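Local coordinates for protein myroilysin (Myroides profundi, PDB 5CZW) that probably cleaves proteins as a zinc metalloendopeptidase of the astacin (M12A) family and is activated by a cysteine-switch mechanism, at residues 156-162 with 210-216. The protein carries 1 engineered substitution. Sequence-based numbering, arbitrary orientation.
Sequences IPWDKNK and ALTTNGF
CG of Phe-216 lies anti to the backbone N (chi1 178°), which lays one ring face against Pro-157 CD. Pro-157 CD sits 3.7 Å from the centroid of the Phe-216 ring, a CH-pi contact displaced slightly toward the rim, while Pro-157 CG presses on Phe-216 CB at 3.4 Å; the two side chains cross at about a right angle. Asn-214 ND2 comes up to the CB side of the same proline, 3.6 Å from Pro-157 CB. An alanine in place of Phe-216 takes away the ring face, which would probably leave a gap beside Pro-157 CD and one side of the proline uncovered.

The backbones meet at a single antiparallel bridge, in which Trp-158 and Thr-212 form a non-hydrogen-bonded pair framed by two bonds. Asp-159 N donates to Leu-211 O at 2.9 Å in a nearly straight bond (172°), and Thr-213 N reaches Pro-157 O at 3.1 Å, almost head-on to the carbonyl. Thr-213 OG1 adds a weak bond to that oxygen. Pro-157, centre of an inverse gamma turn closed by Trp-158 N to Ile-156 O, thus has its own carbonyl oxygen met by two donors, one of them weak. Within 210-216, Thr-212 OG1 meets a lone pair of Phe-216 O at 2.8 Å, closing the turn from Thr-212 to Phe-216.

Further along, Asp-159 N-caps the helix, its OD1 taking Lys-162 N from above the carboxylate plane. The bent Lys-162 chain brings NZ to Ala-210 O in a weak bond.

This surface contact joins the start of helix 160-167 to the long loop before helix 231-235. Leu-211 packs on Val-163 and Tyr-167 of that first helix, and the side chain of Trp-158, about 12 Å from the zinc ion, meets Phe-184 at the end of helix 178-184.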
# COMPACT_ATOMS: atom_id res chain seq x y z
N ILE A 156 21.39 1.41 1.93
CA ILE A 156 20.70 0.39 1.17
C ILE A 156 21.40 0.10 -0.14
O ILE A 156 21.60 1.00 -0.93
CB ILE A 156 19.24 0.80 0.91
CG1 ILE A 156 18.52 1.09 2.24
CG2 ILE A 156 18.54 -0.30 0.09
CD1 ILE A 156 17.25 1.92 2.15
N PRO A 157 21.70 -1.21 -0.33
CA PRO A 157 22.36 -1.51 -1.59
C PRO A 157 21.46 -1.63 -2.82
O PRO A 157 21.33 -2.66 -3.36
CB PRO A 157 23.09 -2.83 -1.30
CG PRO A 157 22.15 -3.54 -0.49
CD PRO A 157 21.64 -2.51 0.48
N TRP A 158 20.89 -0.54 -3.25
CA TRP A 158 20.06 -0.53 -4.42
C TRP A 158 20.78 -0.91 -5.68
O TRP A 158 21.95 -0.47 -5.95
CB TRP A 158 19.46 0.86 -4.67
CG TRP A 158 18.64 1.48 -3.59
CD1 TRP A 158 19.03 2.47 -2.78
CD2 TRP A 158 17.30 1.14 -3.18
NE1 TRP A 158 18.02 2.80 -1.91
CE2 TRP A 158 16.96 1.98 -2.12
CE3 TRP A 158 16.34 0.22 -3.64
CZ2 TRP A 158 15.70 1.95 -1.52
CZ3 TRP A 158 15.08 0.19 -3.02
CH2 TRP A 158 14.79 1.06 -1.97
N ASP A 159 20.08 -1.66 -6.52
CA ASP A 159 20.56 -1.87 -7.89
C ASP A 159 19.89 -0.78 -8.67
O ASP A 159 18.72 -0.90 -9.03
CB ASP A 159 20.18 -3.24 -8.37
CG ASP A 159 20.59 -3.50 -9.82
OD1 ASP A 159 20.64 -2.52 -10.61
OD2 ASP A 159 20.78 -4.69 -10.15
N LYS A 160 20.59 0.32 -8.88
CA LYS A 160 19.89 1.55 -9.31
C LYS A 160 19.22 1.38 -10.70
O LYS A 160 18.06 1.79 -10.91
CB LYS A 160 20.82 2.77 -9.23
CG LYS A 160 21.46 2.94 -7.85
CD LYS A 160 22.06 4.32 -7.61
CE LYS A 160 21.10 5.25 -6.88
NZ LYS A 160 21.82 6.27 -6.05
N ASN A 161 19.93 0.74 -11.60
CA ASN A 161 19.40 0.31 -12.90
C ASN A 161 18.04 -0.37 -12.75
O ASN A 161 17.09 -0.07 -13.50
CB ASN A 161 20.40 -0.65 -13.59
CG ASN A 161 19.77 -1.48 -14.70
OD1 ASN A 161 19.65 -1.02 -15.83
ND2 ASN A 161 19.37 -2.72 -14.38
N LYS A 162 17.95 -1.31 -11.83
CA LYS A 162 16.71 -2.02 -11.67
C LYS A 162 15.64 -1.14 -11.06
O LYS A 162 14.51 -1.26 -11.38
CB LYS A 162 16.85 -3.29 -10.85
CG LYS A 162 17.46 -4.47 -11.58
CD LYS A 162 16.50 -5.64 -11.84
CE LYS A 162 16.61 -6.73 -10.79
NZ LYS A 162 15.59 -7.81 -10.57
N ALA A 210 14.62 -8.06 -5.24
CA ALA A 210 14.53 -7.79 -6.67
C ALA A 210 15.07 -6.43 -7.05
O ALA A 210 15.25 -6.19 -8.26
CB ALA A 210 13.09 -7.94 -7.13
N LEU A 211 15.27 -5.54 -6.07
CA LEU A 211 15.73 -4.20 -6.35
C LEU A 211 17.10 -3.83 -5.78
O LEU A 211 17.47 -2.70 -5.78
CB LEU A 211 14.73 -3.14 -5.80
CG LEU A 211 13.30 -3.20 -6.33
CD1 LEU A 211 12.65 -4.47 -5.90
CD2 LEU A 211 12.47 -2.10 -5.75
N THR A 212 17.76 -4.81 -5.22
CA THR A 212 19.03 -4.61 -4.60
C THR A 212 20.06 -5.54 -5.21
O THR A 212 19.71 -6.37 -5.99
CB THR A 212 18.94 -4.97 -3.14
OG1 THR A 212 18.61 -6.35 -3.05
CG2 THR A 212 17.88 -4.13 -2.44
N THR A 213 21.30 -5.38 -4.80
CA THR A 213 22.40 -6.15 -5.33
C THR A 213 22.97 -7.24 -4.53
O THR A 213 23.54 -8.12 -5.09
CB THR A 213 23.60 -5.27 -5.59
OG1 THR A 213 23.91 -4.60 -4.39
CG2 THR A 213 23.26 -4.34 -6.62
N ASN A 214 22.86 -7.18 -3.23
CA ASN A 214 23.49 -8.23 -2.43
C ASN A 214 22.63 -9.47 -2.15
O ASN A 214 23.08 -10.43 -1.68
CB ASN A 214 23.85 -7.57 -1.13
CG ASN A 214 25.14 -6.79 -1.24
OD1 ASN A 214 26.10 -7.25 -1.89
ND2 ASN A 214 25.20 -5.63 -0.60
N GLY A 215 21.38 -9.38 -2.52
CA GLY A 215 20.34 -10.26 -2.09
C GLY A 215 19.73 -9.58 -0.82
O GLY A 215 18.87 -10.12 -0.15
N PHE A 216 20.18 -8.37 -0.51
CA PHE A 216 19.73 -7.64 0.62
C PHE A 216 18.24 -7.49 0.51
O PHE A 216 17.76 -7.22 -0.50
CB PHE A 216 20.37 -6.26 0.60
CG PHE A 216 19.94 -5.38 1.70
CD1 PHE A 216 18.85 -4.59 1.57
CD2 PHE A 216 20.59 -5.38 2.90
CE1 PHE A 216 18.41 -3.79 2.57
CE2 PHE A 216 20.15 -4.60 3.92
CZ PHE A 216 19.07 -3.79 3.75